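Local atomic coordinates of Pab-dependent poly(a)-specific ribonuclease subunit PAN2 (Neurospora crassa, PDB entry 4CZW), a protein that serves as the catalytic subunit of the PAN deadenylation complex, probably shortening the poly(A) tails of mRNAs exonucleolytically, here represented by its pseudo-ubiquitin-hydrolase and exonuclease domains. Residues P289-I294 against I320-L325. Numbering follows the deposited sequence.
Sequences PEEIGI and ITVYSL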
loop_
_atom_site.group_PDB
_atom_site.type_symbol
_atom_site.label_atom_id
_atom_site.label_comp_id
_atom_site.label_asym_id
_atom_site.label_seq_id
_atom_site.Cartn_x
_atom_site.Cartn_y
_atom_site.Cartn_z
ATOM N N PRO A 289 -10.103 -22.758 8.692
ATOM C CA PRO A 289 -10.727 -22.122 9.854
ATOM C C PRO A 289 -10.435 -20.627 9.904
ATOM O O PRO A 289 -9.351 -20.201 9.504
ATOM C CB PRO A 289 -10.080 -22.848 11.033
ATOM C CG PRO A 289 -8.725 -23.207 10.531
ATOM C CD PRO A 289 -8.878 -23.492 9.058
ATOM N N GLU A 290 -11.391 -19.841 10.384
ATOM C CA GLU A 290 -11.187 -18.406 10.525
ATOM C C GLU A 290 -10.502 -18.095 11.849
ATOM O O GLU A 290 -10.182 -16.943 12.142
ATOM C CB GLU A 290 -12.515 -17.652 10.433
ATOM C CG GLU A 290 -13.494 -17.982 11.546
ATOM C CD GLU A 290 -14.578 -16.933 11.697
ATOM O OE1 GLU A 290 -14.237 -15.738 11.825
ATOM O OE2 GLU A 290 -15.771 -17.303 11.685
ATOM N N GLU A 291 -10.274 -19.134 12.646
ATOM C CA GLU A 291 -9.691 -18.963 13.969
ATOM C C GLU A 291 -8.862 -20.178 14.372
ATOM O O GLU A 291 -9.343 -21.311 14.328
ATOM C CB GLU A 291 -10.794 -18.706 14.997
ATOM C CG GLU A 291 -10.322 -18.028 16.268
ATOM C CD GLU A 291 -11.475 -17.619 17.164
ATOM O OE1 GLU A 291 -12.349 -18.468 17.436
ATOM O OE2 GLU A 291 -11.507 -16.448 17.595
ATOM N N ILE A 292 -7.613 -19.938 14.757
ATOM C CA ILE A 292 -6.728 -21.009 15.202
ATOM C C ILE A 292 -6.029 -20.647 16.508
ATOM O O ILE A 292 -5.876 -19.471 16.838
ATOM C CB ILE A 292 -5.654 -21.343 14.145
ATOM C CG1 ILE A 292 -4.816 -20.104 13.821
ATOM C CG2 ILE A 292 -6.292 -21.901 12.885
ATOM C CD1 ILE A 292 -3.725 -20.354 12.803
ATOM N N GLY A 293 -5.611 -21.669 17.246
ATOM C CA GLY A 293 -4.846 -21.472 18.463
ATOM C C GLY A 293 -3.553 -22.258 18.399
ATOM O O GLY A 293 -3.560 -23.442 18.065
ATOM N N ILE A 294 -2.439 -21.603 18.713
ATOM C CA ILE A 294 -1.131 -22.239 18.598
ATOM C C ILE A 294 -0.393 -22.314 19.935
ATOM O O ILE A 294 -0.303 -21.327 20.667
ATOM C CB ILE A 294 -0.246 -21.504 17.571
ATOM C CG1 ILE A 294 -0.946 -21.439 16.212
ATOM C CG2 ILE A 294 1.101 -22.196 17.437
ATOM C CD1 ILE A 294 -0.137 -20.753 15.131
ATOM N N ILE A 320 -1.944 -20.715 24.715
ATOM C CA ILE A 320 -2.741 -20.765 23.494
ATOM C C ILE A 320 -2.995 -19.372 22.924
ATOM O O ILE A 320 -3.923 -18.675 23.335
ATOM C CB ILE A 320 -4.091 -21.467 23.714
ATOM C CG1 ILE A 320 -3.887 -22.824 24.391
ATOM C CG2 ILE A 320 -4.800 -21.655 22.385
ATOM C CD1 ILE A 320 -5.173 -23.604 24.597
ATOM N N THR A 321 -2.152 -18.975 21.977
ATOM C CA THR A 321 -2.302 -17.694 21.306
ATOM C C THR A 321 -3.294 -17.826 20.161
ATOM O O THR A 321 -3.002 -18.471 19.152
ATOM C CB THR A 321 -0.964 -17.172 20.758
ATOM O OG1 THR A 321 0.013 -17.144 21.808
ATOM C CG2 THR A 321 -1.136 -15.774 20.189
ATOM N N VAL A 322 -4.467 -17.222 20.330
ATOM C CA VAL A 322 -5.528 -17.302 19.336
ATOM C C VAL A 322 -5.274 -16.351 18.168
ATOM O O VAL A 322 -5.088 -15.149 18.360
ATOM C CB VAL A 322 -6.897 -16.985 19.963
ATOM C CG1 VAL A 322 -7.988 -16.957 18.899
ATOM C CG2 VAL A 322 -7.229 -18.001 21.048
ATOM N N TYR A 323 -5.259 -16.902 16.960
ATOM C CA TYR A 323 -5.056 -16.107 15.754
ATOM C C TYR A 323 -6.356 -15.970 14.970
ATOM O O TYR A 323 -7.147 -16.910 14.892
ATOM C CB TYR A 323 -3.971 -16.731 14.872
ATOM C CG TYR A 323 -2.561 -16.501 15.370
ATOM C CD1 TYR A 323 -2.034 -17.262 16.405
ATOM C CD2 TYR A 323 -1.754 -15.525 14.798
ATOM C CE1 TYR A 323 -0.745 -17.055 16.860
ATOM C CE2 TYR A 323 -0.465 -15.310 15.246
ATOM C CZ TYR A 323 0.034 -16.078 16.277
ATOM O OH TYR A 323 1.318 -15.865 16.725
ATOM N N SER A 324 -6.575 -14.792 14.396
ATOM C CA SER A 324 -7.753 -14.554 13.573
ATOM C C SER A 324 -7.368 -14.476 12.102
ATOM O O SER A 324 -6.337 -13.905 11.749
ATOM C CB SER A 324 -8.465 -13.269 14.003
ATOM O OG SER A 324 -8.986 -13.391 15.315
ATOM N N LEU A 325 -8.199 -15.063 11.247
ATOM C CA LEU A 325 -7.963 -15.021 9.811
ATOM C C LEU A 325 -8.338 -13.658 9.246
ATOM O O LEU A 325 -9.499 -13.251 9.299
ATOM C CB LEU A 325 -8.754 -16.122 9.104
ATOM C CG LEU A 325 -8.673 -16.140 7.577
ATOM C CD1 LEU A 325 -7.241 -16.366 7.117
ATOM C CD2 LEU A 325 -9.598 -17.202 7.008
#
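Antiparallel pairing of strands 291-297 and 321-334 forms this contact, within the mixed sheet of the ubiquitin-protease-like domain, a scaffold predicted to lack protease activity, and away from both zinc sites. Strand 300-305 continues the sheet beyond residues 289-294, and strand 385-394 does so beyond residues 320-325. Five backbone hydrogen bonds join the segments. The central pair, I292 and Y323, bonds in both directions: Y323 N reaches I292 O at 2.6 Å, nearly along the C=O axis, and I292 N meets Y323 O at 3.1 Å in the carbonyl plane. The reciprocal bonds between I294 and T321 are longer, with each donor above the acceptor's carbonyl plane; L325 N to E290 O (2.9 Å), likewise from above the plane, extends the pairing to E290, just before strand 291-297. On the face carrying I292, I294, T321 and Y323, I292 holds CG1 between its backbone N and carbonyl carbon (chi1 58°), 3.6 Å from Y323 CB. I294 CD1 approaches Y323 CE1 obliquely at 4.1 Å, and the phenol's OH is hydrogen-bonded to P264 O. On the other face E291, with CG anti to the backbone N (chi1 -159°), runs extended, placing CG 3.7 Å from V322 CG1, while OE2 forms a salt bridge with K395. An alanine here would remove CG and the carboxylate, and would probably weaken the link to K395 and the packing on V322. I320 CG2 lies 3.9 Å from G293 CA. Backbone bonds thus set the register, apolar contacts dominate one face, and E291–K395 and S324–N398 bonds tie the other to residues just after strand 385-394.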